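Local atomic coordinates of putative sulfatase yidJ (Bacteroides fragilis, PDB entry 2QZU), a protein that probably hydrolyses sulfate esters as an arylsulfatase, with a bound metal ion, probably calcium. Residues Asn29-Met34 with Gly291-Ala296; Gly86-Gly91 with Phe358-Pro363; Lys243-Asp248 with Cys282-Asp287; Met338-Pro343 with Asn386-Gly391. All coordinates share one frame; numbering follows the deposited sequence.

Contact 1. Residues Asn29-Met34 with Gly291-Ala296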
loop_
_atom_site.group_PDB
_atom_site.type_symbol
_atom_site.label_atom_id
_atom_site.label_comp_id
_atom_site.label_asym_id
_atom_site.label_seq_id
_atom_site.Cartn_x
_atom_site.Cartn_y
_atom_site.Cartn_z
ATOM N N ASN A 29 -28.559 23.275 -17.413
ATOM C CA ASN A 29 -27.906 22.861 -16.177
ATOM C C ASN A 29 -26.580 22.262 -16.604
ATOM O O ASN A 29 -26.336 22.063 -17.793
ATOM C CB ASN A 29 -28.722 21.784 -15.469
ATOM C CG ASN A 29 -30.137 22.221 -15.190
ATOM O OD1 ASN A 29 -31.094 21.554 -15.585
ATOM N ND2 ASN A 29 -30.279 23.351 -14.511
ATOM N N LEU A 30 -25.727 21.967 -15.633
ATOM C CA LEU A 30 -24.435 21.371 -15.922
ATOM C C LEU A 30 -24.084 20.334 -14.871
ATOM O O LEU A 30 -24.151 20.603 -13.673
ATOM C CB LEU A 30 -23.333 22.441 -15.947
ATOM C CG LEU A 30 -21.878 21.945 -15.933
ATOM C CD1 LEU A 30 -21.547 21.214 -17.233
ATOM C CD2 LEU A 30 -20.944 23.133 -15.738
ATOM N N VAL A 31 -23.739 19.138 -15.327
ATOM C CA VAL A 31 -23.311 18.077 -14.431
ATOM C C VAL A 31 -21.939 17.701 -14.973
ATOM O O VAL A 31 -21.813 17.042 -16.004
ATOM C CB VAL A 31 -24.267 16.869 -14.452
ATOM C CG1 VAL A 31 -23.683 15.734 -13.609
ATOM C CG2 VAL A 31 -25.629 17.283 -13.893
ATOM N N PHE A 32 -20.911 18.168 -14.280
ATOM C CA PHE A 32 -19.535 17.939 -14.685
ATOM C C PHE A 32 -18.968 16.788 -13.870
ATOM O O PHE A 32 -18.733 16.918 -12.664
ATOM C CB PHE A 32 -18.742 19.226 -14.443
ATOM C CG PHE A 32 -17.371 19.238 -15.056
ATOM C CD1 PHE A 32 -16.330 18.500 -14.500
ATOM C CD2 PHE A 32 -17.109 20.039 -16.162
ATOM C CE1 PHE A 32 -15.040 18.565 -15.042
ATOM C CE2 PHE A 32 -15.832 20.112 -16.708
ATOM C CZ PHE A 32 -14.794 19.377 -16.145
ATOM N N ILE A 33 -18.767 15.657 -14.532
ATOM C CA ILE A 33 -18.241 14.476 -13.868
ATOM C C ILE A 33 -16.827 14.189 -14.333
ATOM O O ILE A 33 -16.536 14.227 -15.528
ATOM C CB ILE A 33 -19.108 13.236 -14.168
ATOM C CG1 ILE A 33 -20.558 13.507 -13.763
ATOM C CG2 ILE A 33 -18.569 12.026 -13.400
ATOM C CD1 ILE A 33 -21.508 12.391 -14.133
HETATM N N MSE A 34 -15.940 13.922 -13.386
HETATM C CA MSE A 34 -14.572 13.597 -13.739
HETATM C C MSE A 34 -14.049 12.534 -12.796
HETATM O O MSE A 34 -14.453 12.454 -11.638
HETATM C CB MSE A 34 -13.677 14.843 -13.702
HETATM C CG MSE A 34 -13.530 15.504 -12.349
HETATM SE SE MSE A 34 -12.346 17.046 -12.449
HETATM C CE MSE A 34 -13.434 18.342 -11.509
ATOM N N GLY A 291 -23.329 5.772 -14.125
ATOM C CA GLY A 291 -24.627 5.318 -14.595
ATOM C C GLY A 291 -25.734 5.675 -13.616
ATOM O O GLY A 291 -26.848 6.020 -14.019
ATOM N N ARG A 292 -25.431 5.592 -12.323
ATOM C CA ARG A 292 -26.407 5.924 -11.289
ATOM C C ARG A 292 -26.784 7.405 -11.363
ATOM O O ARG A 292 -27.952 7.773 -11.213
ATOM C CB ARG A 292 -25.834 5.615 -9.906
ATOM C CG ARG A 292 -25.561 4.143 -9.643
ATOM C CD ARG A 292 -24.912 3.981 -8.275
ATOM N NE ARG A 292 -25.754 4.520 -7.211
ATOM C CZ ARG A 292 -25.305 4.891 -6.014
ATOM N NH1 ARG A 292 -24.014 4.789 -5.724
ATOM N NH2 ARG A 292 -26.149 5.353 -5.100
ATOM N N ILE A 293 -25.789 8.258 -11.591
ATOM C CA ILE A 293 -26.032 9.699 -11.687
ATOM C C ILE A 293 -26.880 10.029 -12.913
ATOM O O ILE A 293 -27.827 10.819 -12.833
ATOM C CB ILE A 293 -24.698 10.480 -11.752
ATOM C CG1 ILE A 293 -23.899 10.241 -10.465
ATOM C CG2 ILE A 293 -24.967 11.977 -11.944
ATOM C CD1 ILE A 293 -22.478 10.803 -10.504
ATOM N N ILE A 294 -26.547 9.422 -14.047
ATOM C CA ILE A 294 -27.294 9.658 -15.274
ATOM C C ILE A 294 -28.746 9.233 -15.076
ATOM O O ILE A 294 -29.668 9.935 -15.492
ATOM C CB ILE A 294 -26.701 8.863 -16.457
ATOM C CG1 ILE A 294 -25.266 9.320 -16.726
ATOM C CG2 ILE A 294 -27.564 9.049 -17.699
ATOM C CD1 ILE A 294 -25.119 10.809 -16.949
ATOM N N GLU A 295 -28.943 8.090 -14.427
ATOM C CA GLU A 295 -30.291 7.583 -14.180
ATOM C C GLU A 295 -31.098 8.558 -13.330
ATOM O O GLU A 295 -32.296 8.732 -13.548
ATOM C CB GLU A 295 -30.233 6.219 -13.485
ATOM C CG GLU A 295 -31.594 5.570 -13.295
ATOM C CD GLU A 295 -31.505 4.200 -12.648
ATOM O OE1 GLU A 295 -30.814 3.322 -13.207
ATOM O OE2 GLU A 295 -32.128 4.001 -11.583
ATOM N N ALA A 296 -30.441 9.191 -12.363
ATOM C CA ALA A 296 -31.112 10.157 -11.499
ATOM C C ALA A 296 -31.550 11.355 -12.334
ATOM O O ALA A 296 -32.649 11.886 -12.149
ATOM C CB ALA A 296 -30.181 10.606 -10.379
#

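Contact 2. Residues Gly86-Gly91 with Phe358-Pro363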
loop_
_atom_site.group_PDB
_atom_site.type_symbol
_atom_site.label_atom_id
_atom_site.label_comp_id
_atom_site.label_asym_id
_atom_site.label_seq_id
_atom_site.Cartn_x
_atom_site.Cartn_y
_atom_site.Cartn_z
ATOM N N GLY A 86 -9.270 28.830 -16.352
ATOM C CA GLY A 86 -9.247 29.033 -17.790
ATOM C C GLY A 86 -7.931 29.667 -18.223
ATOM O O GLY A 86 -7.826 30.222 -19.318
HETATM N N MSE A 87 -6.924 29.586 -17.358
HETATM C CA MSE A 87 -5.608 30.150 -17.643
HETATM C C MSE A 87 -4.561 29.049 -17.681
HETATM O O MSE A 87 -4.718 28.012 -17.039
HETATM C CB MSE A 87 -5.215 31.171 -16.571
HETATM C CG MSE A 87 -6.187 32.338 -16.431
HETATM SE SE MSE A 87 -5.616 33.620 -15.084
HETATM C CE MSE A 87 -6.827 33.150 -13.653
ATOM N N TYR A 88 -3.491 29.266 -18.435
ATOM C CA TYR A 88 -2.438 28.268 -18.490
ATOM C C TYR A 88 -1.707 28.333 -17.134
ATOM O O TYR A 88 -1.894 29.286 -16.380
ATOM C CB TYR A 88 -1.591 28.524 -19.743
ATOM C CG TYR A 88 -2.416 28.196 -20.985
ATOM C CD1 TYR A 88 -2.745 26.870 -21.291
ATOM C CD2 TYR A 88 -2.964 29.204 -21.784
ATOM C CE1 TYR A 88 -3.601 26.558 -22.349
ATOM C CE2 TYR A 88 -3.825 28.902 -22.845
ATOM C CZ TYR A 88 -4.140 27.576 -23.119
ATOM O OH TYR A 88 -5.008 27.268 -24.149
ATOM N N PRO A 89 -0.878 27.326 -16.796
ATOM C CA PRO A 89 -0.176 27.304 -15.503
ATOM C C PRO A 89 0.461 28.550 -14.884
ATOM O O PRO A 89 0.258 28.808 -13.696
ATOM C CB PRO A 89 0.811 26.142 -15.655
ATOM C CG PRO A 89 1.030 26.048 -17.118
ATOM C CD PRO A 89 -0.330 26.300 -17.702
ATOM N N ILE A 90 1.220 29.320 -15.650
ATOM C CA ILE A 90 1.843 30.509 -15.079
ATOM C C ILE A 90 0.784 31.464 -14.532
ATOM O O ILE A 90 0.913 31.982 -13.418
ATOM C CB ILE A 90 2.714 31.243 -16.119
ATOM C CG1 ILE A 90 3.752 30.274 -16.694
ATOM C CG2 ILE A 90 3.409 32.436 -15.467
ATOM C CD1 ILE A 90 4.620 29.602 -15.638
ATOM N N GLY A 91 -0.273 31.669 -15.313
ATOM C CA GLY A 91 -1.348 32.555 -14.901
ATOM C C GLY A 91 -2.237 32.007 -13.801
ATOM O O GLY A 91 -2.681 32.753 -12.930
ATOM N N PHE A 358 -8.774 19.721 -21.557
ATOM C CA PHE A 358 -9.420 19.803 -20.253
ATOM C C PHE A 358 -9.638 21.269 -19.866
ATOM O O PHE A 358 -10.714 21.642 -19.399
ATOM C CB PHE A 358 -8.521 19.101 -19.225
ATOM C CG PHE A 358 -9.119 18.968 -17.848
ATOM C CD1 PHE A 358 -10.271 18.212 -17.636
ATOM C CD2 PHE A 358 -8.475 19.533 -16.747
ATOM C CE1 PHE A 358 -10.769 18.018 -16.345
ATOM C CE2 PHE A 358 -8.961 19.346 -15.455
ATOM C CZ PHE A 358 -10.110 18.584 -15.252
ATOM N N ALA A 359 -8.622 22.098 -20.092
ATOM C CA ALA A 359 -8.680 23.516 -19.730
ATOM C C ALA A 359 -9.551 24.409 -20.612
ATOM O O ALA A 359 -9.806 25.560 -20.267
ATOM C CB ALA A 359 -7.267 24.085 -19.666
ATOM N N ASP A 360 -9.999 23.893 -21.751
ATOM C CA ASP A 360 -10.845 24.681 -22.643
ATOM C C ASP A 360 -12.301 24.670 -22.200
ATOM O O ASP A 360 -13.117 25.430 -22.726
ATOM C CB ASP A 360 -10.769 24.147 -24.077
ATOM C CG ASP A 360 -9.371 24.216 -24.650
ATOM O OD1 ASP A 360 -8.629 25.165 -24.300
ATOM O OD2 ASP A 360 -9.021 23.332 -25.463
ATOM N N LEU A 361 -12.630 23.821 -21.231
ATOM C CA LEU A 361 -14.012 23.716 -20.780
ATOM C C LEU A 361 -14.615 24.975 -20.151
ATOM O O LEU A 361 -15.825 25.179 -20.234
ATOM C CB LEU A 361 -14.167 22.510 -19.842
ATOM C CG LEU A 361 -14.015 21.167 -20.574
ATOM C CD1 LEU A 361 -14.018 20.022 -19.574
ATOM C CD2 LEU A 361 -15.149 20.994 -21.580
ATOM N N TYR A 362 -13.785 25.823 -19.545
ATOM C CA TYR A 362 -14.270 27.064 -18.931
ATOM C C TYR A 362 -14.959 27.936 -20.001
ATOM O O TYR A 362 -16.175 28.135 -19.951
ATOM C CB TYR A 362 -13.090 27.807 -18.275
ATOM C CG TYR A 362 -13.402 29.058 -17.466
ATOM C CD1 TYR A 362 -14.286 30.033 -17.936
ATOM C CD2 TYR A 362 -12.708 29.321 -16.283
ATOM C CE1 TYR A 362 -14.464 31.238 -17.248
ATOM C CE2 TYR A 362 -12.873 30.514 -15.596
ATOM C CZ TYR A 362 -13.749 31.471 -16.078
ATOM O OH TYR A 362 -13.903 32.651 -15.390
ATOM N N PRO A 363 -14.204 28.446 -20.996
ATOM C CA PRO A 363 -14.892 29.271 -21.998
ATOM C C PRO A 363 -15.885 28.495 -22.869
ATOM O O PRO A 363 -16.947 29.013 -23.220
ATOM C CB PRO A 363 -13.741 29.857 -22.814
ATOM C CG PRO A 363 -12.723 28.765 -22.773
ATOM C CD PRO A 363 -12.770 28.318 -21.319
HETATM O O HOH W 1 -6.119 24.745 -24.130
#

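Contact 3. Residues Lys243-Asp248 with Cys282-Asp287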
loop_
_atom_site.group_PDB
_atom_site.type_symbol
_atom_site.label_atom_id
_atom_site.label_comp_id
_atom_site.label_asym_id
_atom_site.label_seq_id
_atom_site.Cartn_x
_atom_site.Cartn_y
_atom_site.Cartn_z
ATOM N N LYS A 243 -13.467 -6.438 -9.470
ATOM C CA LYS A 243 -12.246 -7.181 -9.760
ATOM C C LYS A 243 -12.592 -8.513 -10.427
ATOM O O LYS A 243 -11.889 -8.966 -11.332
ATOM C CB LYS A 243 -11.447 -7.443 -8.474
ATOM C CG LYS A 243 -10.872 -6.199 -7.808
ATOM C CD LYS A 243 -10.003 -6.581 -6.606
ATOM C CE LYS A 243 -9.415 -5.367 -5.909
ATOM N NZ LYS A 243 -8.540 -5.761 -4.763
ATOM N N GLU A 244 -13.684 -9.129 -9.978
ATOM C CA GLU A 244 -14.136 -10.413 -10.518
ATOM C C GLU A 244 -14.344 -10.365 -12.026
ATOM O O GLU A 244 -14.160 -11.362 -12.718
ATOM C CB GLU A 244 -15.455 -10.838 -9.861
ATOM C CG GLU A 244 -15.354 -12.061 -8.965
ATOM C CD GLU A 244 -15.248 -11.704 -7.494
ATOM O OE1 GLU A 244 -16.208 -11.110 -6.958
ATOM O OE2 GLU A 244 -14.209 -12.020 -6.876
ATOM N N ILE A 245 -14.742 -9.202 -12.527
ATOM C CA ILE A 245 -14.990 -9.027 -13.951
ATOM C C ILE A 245 -13.740 -9.245 -14.802
ATOM O O ILE A 245 -13.838 -9.655 -15.958
ATOM C CB ILE A 245 -15.563 -7.613 -14.224
ATOM C CG1 ILE A 245 -16.932 -7.477 -13.550
ATOM C CG2 ILE A 245 -15.682 -7.363 -15.727
ATOM C CD1 ILE A 245 -17.498 -6.074 -13.587
ATOM N N TYR A 246 -12.570 -8.987 -14.226
ATOM C CA TYR A 246 -11.313 -9.134 -14.955
ATOM C C TYR A 246 -10.428 -10.287 -14.477
ATOM O O TYR A 246 -9.242 -10.342 -14.809
ATOM C CB TYR A 246 -10.539 -7.816 -14.880
ATOM C CG TYR A 246 -11.299 -6.671 -15.507
ATOM C CD1 TYR A 246 -11.322 -6.504 -16.891
ATOM C CD2 TYR A 246 -12.049 -5.793 -14.724
ATOM C CE1 TYR A 246 -12.075 -5.495 -17.484
ATOM C CE2 TYR A 246 -12.811 -4.775 -15.305
ATOM C CZ TYR A 246 -12.818 -4.638 -16.687
ATOM O OH TYR A 246 -13.573 -3.656 -17.275
ATOM N N LYS A 247 -11.008 -11.206 -13.713
ATOM C CA LYS A 247 -10.263 -12.345 -13.192
ATOM C C LYS A 247 -9.674 -13.220 -14.296
ATOM O O LYS A 247 -8.657 -13.882 -14.089
ATOM C CB LYS A 247 -11.157 -13.201 -12.290
ATOM C CG LYS A 247 -12.322 -13.868 -13.007
ATOM C CD LYS A 247 -13.093 -14.785 -12.070
ATOM C CE LYS A 247 -14.253 -15.459 -12.785
ATOM N NZ LYS A 247 -14.995 -16.395 -11.893
ATOM N N ASP A 248 -10.309 -13.223 -15.467
ATOM C CA ASP A 248 -9.833 -14.036 -16.585
ATOM C C ASP A 248 -9.193 -13.209 -17.697
ATOM O O ASP A 248 -8.907 -13.730 -18.775
ATOM C CB ASP A 248 -10.981 -14.862 -17.175
ATOM C CG ASP A 248 -11.643 -15.762 -16.148
ATOM O OD1 ASP A 248 -10.923 -16.513 -15.456
ATOM O OD2 ASP A 248 -12.887 -15.723 -16.038
ATOM N N CYS A 282 -11.388 -0.532 -11.395
ATOM C CA CYS A 282 -11.736 0.794 -10.896
ATOM C C CYS A 282 -12.586 1.534 -11.909
ATOM O O CYS A 282 -13.586 2.152 -11.555
ATOM C CB CYS A 282 -10.476 1.614 -10.606
ATOM S SG CYS A 282 -9.602 1.170 -9.077
ATOM N N ILE A 283 -12.176 1.474 -13.173
ATOM C CA ILE A 283 -12.904 2.144 -14.235
ATOM C C ILE A 283 -14.324 1.609 -14.365
ATOM O O ILE A 283 -15.273 2.382 -14.476
ATOM C CB ILE A 283 -12.159 2.013 -15.573
ATOM C CG1 ILE A 283 -10.929 2.924 -15.548
ATOM C CG2 ILE A 283 -13.085 2.362 -16.730
ATOM C CD1 ILE A 283 -10.074 2.877 -16.807
ATOM N N THR A 284 -14.474 0.290 -14.341
ATOM C CA THR A 284 -15.800 -0.294 -14.448
ATOM C C THR A 284 -16.657 0.119 -13.252
ATOM O O THR A 284 -17.851 0.376 -13.398
ATOM C CB THR A 284 -15.708 -1.827 -14.559
ATOM O OG1 THR A 284 -15.078 -2.162 -15.801
ATOM C CG2 THR A 284 -17.096 -2.458 -14.526
ATOM N N GLY A 285 -16.037 0.211 -12.078
ATOM C CA GLY A 285 -16.762 0.628 -10.890
ATOM C C GLY A 285 -17.177 2.085 -11.020
ATOM O O GLY A 285 -18.296 2.463 -10.675
ATOM N N VAL A 286 -16.266 2.912 -11.517
ATOM C CA VAL A 286 -16.569 4.326 -11.709
ATOM C C VAL A 286 -17.726 4.423 -12.705
ATOM O O VAL A 286 -18.676 5.177 -12.497
ATOM C CB VAL A 286 -15.332 5.092 -12.248
ATOM C CG1 VAL A 286 -15.751 6.418 -12.868
ATOM C CG2 VAL A 286 -14.354 5.354 -11.102
ATOM N N ASP A 287 -17.642 3.633 -13.771
ATOM C CA ASP A 287 -18.663 3.609 -14.814
ATOM C C ASP A 287 -20.054 3.339 -14.245
ATOM O O ASP A 287 -21.019 4.027 -14.580
ATOM C CB ASP A 287 -18.316 2.532 -15.848
ATOM C CG ASP A 287 -19.306 2.484 -17.000
ATOM O OD1 ASP A 287 -19.225 3.353 -17.895
ATOM O OD2 ASP A 287 -20.164 1.576 -17.005
#

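Contact 4. Residues Met338-Pro343 with Asn386-Gly391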
loop_
_atom_site.group_PDB
_atom_site.type_symbol
_atom_site.label_atom_id
_atom_site.label_comp_id
_atom_site.label_asym_id
_atom_site.label_seq_id
_atom_site.Cartn_x
_atom_site.Cartn_y
_atom_site.Cartn_z
HETATM N N MSE A 338 -13.426 12.357 -22.850
HETATM C CA MSE A 338 -14.153 13.608 -22.983
HETATM C C MSE A 338 -15.449 13.282 -23.701
HETATM O O MSE A 338 -15.510 13.279 -24.931
HETATM C CB MSE A 338 -13.322 14.607 -23.798
HETATM C CG MSE A 338 -13.961 15.959 -24.030
HETATM SE SE MSE A 338 -14.007 17.074 -22.454
HETATM C CE MSE A 338 -12.111 17.519 -22.316
ATOM N N ILE A 339 -16.472 12.974 -22.912
ATOM C CA ILE A 339 -17.793 12.636 -23.421
ATOM C C ILE A 339 -18.750 13.732 -22.973
ATOM O O ILE A 339 -18.764 14.112 -21.802
ATOM C CB ILE A 339 -18.278 11.284 -22.853
ATOM C CG1 ILE A 339 -17.315 10.169 -23.259
ATOM C CG2 ILE A 339 -19.683 10.974 -23.363
ATOM C CD1 ILE A 339 -17.628 8.836 -22.623
ATOM N N LEU A 340 -19.549 14.240 -23.903
ATOM C CA LEU A 340 -20.487 15.302 -23.579
ATOM C C LEU A 340 -21.853 15.040 -24.205
ATOM O O LEU A 340 -21.953 14.600 -25.352
ATOM C CB LEU A 340 -19.925 16.642 -24.067
ATOM C CG LEU A 340 -20.592 17.958 -23.650
ATOM C CD1 LEU A 340 -19.596 19.091 -23.830
ATOM C CD2 LEU A 340 -21.848 18.207 -24.473
ATOM N N SER A 341 -22.904 15.295 -23.436
ATOM C CA SER A 341 -24.256 15.113 -23.930
ATOM C C SER A 341 -25.107 16.313 -23.545
ATOM O O SER A 341 -24.889 16.945 -22.514
ATOM C CB SER A 341 -24.883 13.834 -23.359
ATOM O OG SER A 341 -25.111 13.945 -21.966
ATOM N N TRP A 342 -26.069 16.624 -24.405
ATOM C CA TRP A 342 -27.010 17.720 -24.206
ATOM C C TRP A 342 -28.061 17.471 -25.282
ATOM O O TRP A 342 -28.087 18.141 -26.316
ATOM C CB TRP A 342 -26.333 19.081 -24.420
ATOM C CG TRP A 342 -27.243 20.248 -24.108
ATOM C CD1 TRP A 342 -28.446 20.200 -23.458
ATOM C CD2 TRP A 342 -27.017 21.627 -24.427
ATOM N NE1 TRP A 342 -28.982 21.464 -23.353
ATOM C CE2 TRP A 342 -28.125 22.359 -23.940
ATOM C CE3 TRP A 342 -25.982 22.319 -25.077
ATOM C CZ2 TRP A 342 -28.230 23.748 -24.082
ATOM C CZ3 TRP A 342 -26.087 23.701 -25.216
ATOM C CH2 TRP A 342 -27.205 24.400 -24.720
ATOM N N PRO A 343 -28.933 16.476 -25.049
ATOM C CA PRO A 343 -30.000 16.086 -25.974
ATOM C C PRO A 343 -30.782 17.230 -26.612
ATOM O O PRO A 343 -31.023 17.223 -27.816
ATOM C CB PRO A 343 -30.879 15.184 -25.116
ATOM C CG PRO A 343 -29.883 14.518 -24.226
ATOM C CD PRO A 343 -29.007 15.683 -23.808
ATOM N N ASN A 386 -18.661 26.511 -30.546
ATOM C CA ASN A 386 -19.248 26.288 -31.863
ATOM C C ASN A 386 -18.871 24.915 -32.404
ATOM O O ASN A 386 -19.718 24.185 -32.931
ATOM C CB ASN A 386 -18.799 27.375 -32.842
ATOM C CG ASN A 386 -19.453 27.230 -34.199
ATOM O OD1 ASN A 386 -18.815 26.827 -35.173
ATOM N ND2 ASN A 386 -20.743 27.539 -34.266
ATOM N N GLU A 387 -17.591 24.573 -32.274
ATOM C CA GLU A 387 -17.081 23.285 -32.726
ATOM C C GLU A 387 -17.802 22.142 -32.005
ATOM O O GLU A 387 -18.203 21.160 -32.626
ATOM C CB GLU A 387 -15.577 23.185 -32.453
ATOM C CG GLU A 387 -14.671 24.061 -33.320
ATOM C CD GLU A 387 -14.805 25.551 -33.043
ATOM O OE1 GLU A 387 -15.147 25.935 -31.904
ATOM O OE2 GLU A 387 -14.541 26.346 -33.971
ATOM N N VAL A 388 -17.964 22.272 -30.692
ATOM C CA VAL A 388 -18.632 21.239 -29.914
ATOM C C VAL A 388 -20.103 21.088 -30.310
ATOM O O VAL A 388 -20.586 19.978 -30.518
ATOM C CB VAL A 388 -18.543 21.540 -28.397
ATOM C CG1 VAL A 388 -19.392 20.554 -27.615
ATOM C CG2 VAL A 388 -17.090 21.456 -27.940
ATOM N N LEU A 389 -20.802 22.212 -30.430
ATOM C CA LEU A 389 -22.219 22.194 -30.783
ATOM C C LEU A 389 -22.526 21.691 -32.192
ATOM O O LEU A 389 -23.415 20.859 -32.381
ATOM C CB LEU A 389 -22.814 23.596 -30.622
ATOM C CG LEU A 389 -22.937 24.175 -29.210
ATOM C CD1 LEU A 389 -23.321 25.647 -29.308
ATOM C CD2 LEU A 389 -23.980 23.399 -28.416
ATOM N N THR A 390 -21.786 22.187 -33.176
ATOM C CA THR A 390 -22.025 21.819 -34.568
ATOM C C THR A 390 -21.225 20.634 -35.081
ATOM O O THR A 390 -21.662 19.931 -35.993
ATOM C CB THR A 390 -21.736 23.007 -35.505
ATOM O OG1 THR A 390 -20.347 23.347 -35.425
ATOM C CG2 THR A 390 -22.573 24.218 -35.110
ATOM N N GLY A 391 -20.054 20.408 -34.500
ATOM C CA GLY A 391 -19.221 19.318 -34.961
ATOM C C GLY A 391 -18.282 19.834 -36.034
ATOM O O GLY A 391 -17.525 19.071 -36.634
#

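Contact 1. Residues Asn29-Met34 with Gly291-Ala296
Ile293, on the long helix 267-299, meets Val31 and Ile33 of strand 29-35, and the contact between them is wholly apolar. Ile33 and Ile293 reach toward each other tip to tip. Ile33 CD1 lies 4.1 Å from Ile293 CD1, and the same methyl is equally close to Ile293 CG2, so it rests against both branches of the helix residue. On the strand side, CG1 of Ile33 stands anti to the carbonyl carbon (chi1 -56°) and the chain then runs out fully extended (chi2 175°), which carries CD1 clear of the backbone and out to the helix. Val31, two residues back on the same face of the strand, gives a looser touch, with its CG1 4.3 Å from Ile293 CG2. All three residues are buried. The nearest alpha carbons, those of Val31 and Ile293, are 9.2 Å apart, and side chains alone bridge the gap.

Backbone hydrogen bonding runs along other lines. The helix bonds within itself, as from Glu295 N to Gly291 O at 3.0 Å, while the strand pairs with its sheet neighbours, Leu30 with Phe222 and Leu224, Val31 with Ile307.

This is helix-on-sheet packing in the alpha/beta core of the alkaline phosphatase superfamily, to which sulfatases belong. Strand 29-35 runs between the parallel strands 222-228 and 306-311. Helix 200-213 lies beside helix 267-299, with Ile212 against Ile293 and Arg292 bonded to Ser206 and the carbonyl of Glu202, while Leu30 and Phe32 turn to the other face of the sheet, toward Met369 and Leu361.

Contact 2. Residues Gly86-Gly91 with Phe358-Pro363
Gly86 backs onto the ring of Tyr362 just where helix 76-85 comes to an end. In this sulfatase fold, that helix begins at Ser76, the residue predicted to be matured to 3-oxoalanine, although the change is absent from this model. Gly86 leaves the helix with positive phi (72°), and with no side chain between them the tyrosine ring can come right up to its backbone: Tyr362 CD2 is 3.5 Å from Gly86 N. A chi1 of -174°, with CG opposite the backbone N, brings the Tyr362 ring up to the glycine, which approaches it obliquely, while its hydroxyl bonds beyond to the carbonyl of Arg114 and Trp116 meets the ring edge-to-face.

The second pair, Tyr88 and Asp360, crosses obliquely, ring and carboxylate planes 80° apart. Tyr88, at the N-cap position of helix 89-92, has Trp468 edge-to-face with its ring. Asp360 is gripped at both oxygens: OD2 accepts from Gln399 and from the backbone N of Ala357, and OD1 accepts from Phe382 N. Tyr88 OH stays 4.2 Å from Asp360 OD1, too far for a direct bond, and one water spans the gap, accepting from Tyr88 OH at 2.8 Å and donating to Asp360 OD1 at 2.6 Å.

Contact 3. Residues Lys243-Asp248 with Cys282-Asp287
A type I beta turn, Glu244 to Lys247, in the end region of the short helix 240-244, docks on the flank of helix 267-299, the long helix of this sulfatase alpha/beta fold, through Tyr246 and Ile245 against Thr284. The polar half is a short hydrogen bond: Tyr246 OH donates to Thr284 OG1 over 2.6 Å. The threonine oxygen sits at the hydroxyl edge of the ring and in its plane, so the ring meets the helix by its rim. Thr284 turns OG1 to this side by setting it anti to its carbonyl carbon (chi1 -66°).

Both hydroxyls have a further partner in one residue, Lys52: its backbone N donates to Tyr246 OH and its carbonyl accepts from Thr284 OG1. The three residues thus close a ring of bonds that ties the turn, the long helix and the loop ahead of helix 54-61 together and satisfies two buried side-chain oxygens. One turn further on, Asp287 bonds to the backbone N of His55 and Leu56.

The apolar half lies at the solvent side, where Ile245 is exposed. Its CG2 rests 3.9 Å above one face of the Tyr246 ring, offset toward the rim, while its other branch runs on to Thr284, tip to tip, with Ile245 CD1 3.8 Å from Thr284 CG2.

Contact 4. Residues Met338-Pro343 with Asn386-Gly391
Two apolar pairs, Leu340 with Val388 and Trp342 with Leu389, pack the short helix 385-390 against the end of strand 338-341. No hydrogen bond crosses between the two segments. The leucine and the valine cross at about a right angle, and one methyl of each does the touching: Leu340 CD1 is 4.1 Å from Val388 CG1, with both side chains buried. Next to them the indole of Trp342 takes Leu389 at its six-membered ring. Leu389 CD2 lies 3.8 Å from Trp342 CZ3 and 4.0 Å from Trp342 CE3, approaching the ring obliquely. The tryptophan side chain leaves the backbone with CG opposite the N (chi1 -175°), which carries its benzo end to the helix, while NE1 makes a weak hydrogen bond to Asn305 OD1.

Strand 338-341 runs antiparallel to both its neighbours, 306-311 and 64-66, within the otherwise largely parallel central sheet of the alkaline phosphatase-like fold. Ile339 faces helix 54-61 on one side; Leu340, and Trp342 just past the strand, face the other, where Met368 of helix 361-368 touches Trp342, Val388 and Leu389.

The helix finishes immediately after the contact. Asn386 O holds two donors that reach it from opposite faces of the carbonyl plane, Thr390 N at 2.9 Å and Thr390 OG1 at 2.7 Å, the hydroxyl lying 40° out of that plane. Gly391 then breaks away with positive phi (91°), its N still bonded to Glu387 O at 2.7 Å, and the carbonyl of Val388 is taken by Arg349.

Contacts 1 and 4 lie on opposite faces of the central mixed sheet, their centres about 16 Å apart: helix 267-299 covers strand 29-35 from one side, helix 385-390 covers strand 338-341 from the other. Contact 3 uses the same long helix as contact 1, with segments adjoining in sequence and centres about 20 Å apart. The centres of contacts 1 and 2 are about 23 Å apart, yet the two touch, Leu361 and Phe358 packing on Phe32 and Met34; the same two residues also reach Met338 of contact 4. Along the chain, contact 2 interlocks with contacts 1 and 4, whereas contact 3 falls within the spans of contacts 1 and 2. Contacts 1, 2 and 4 thereby join in one alpha/beta core, and contact 3 attaches a peripheral turn to the long helix.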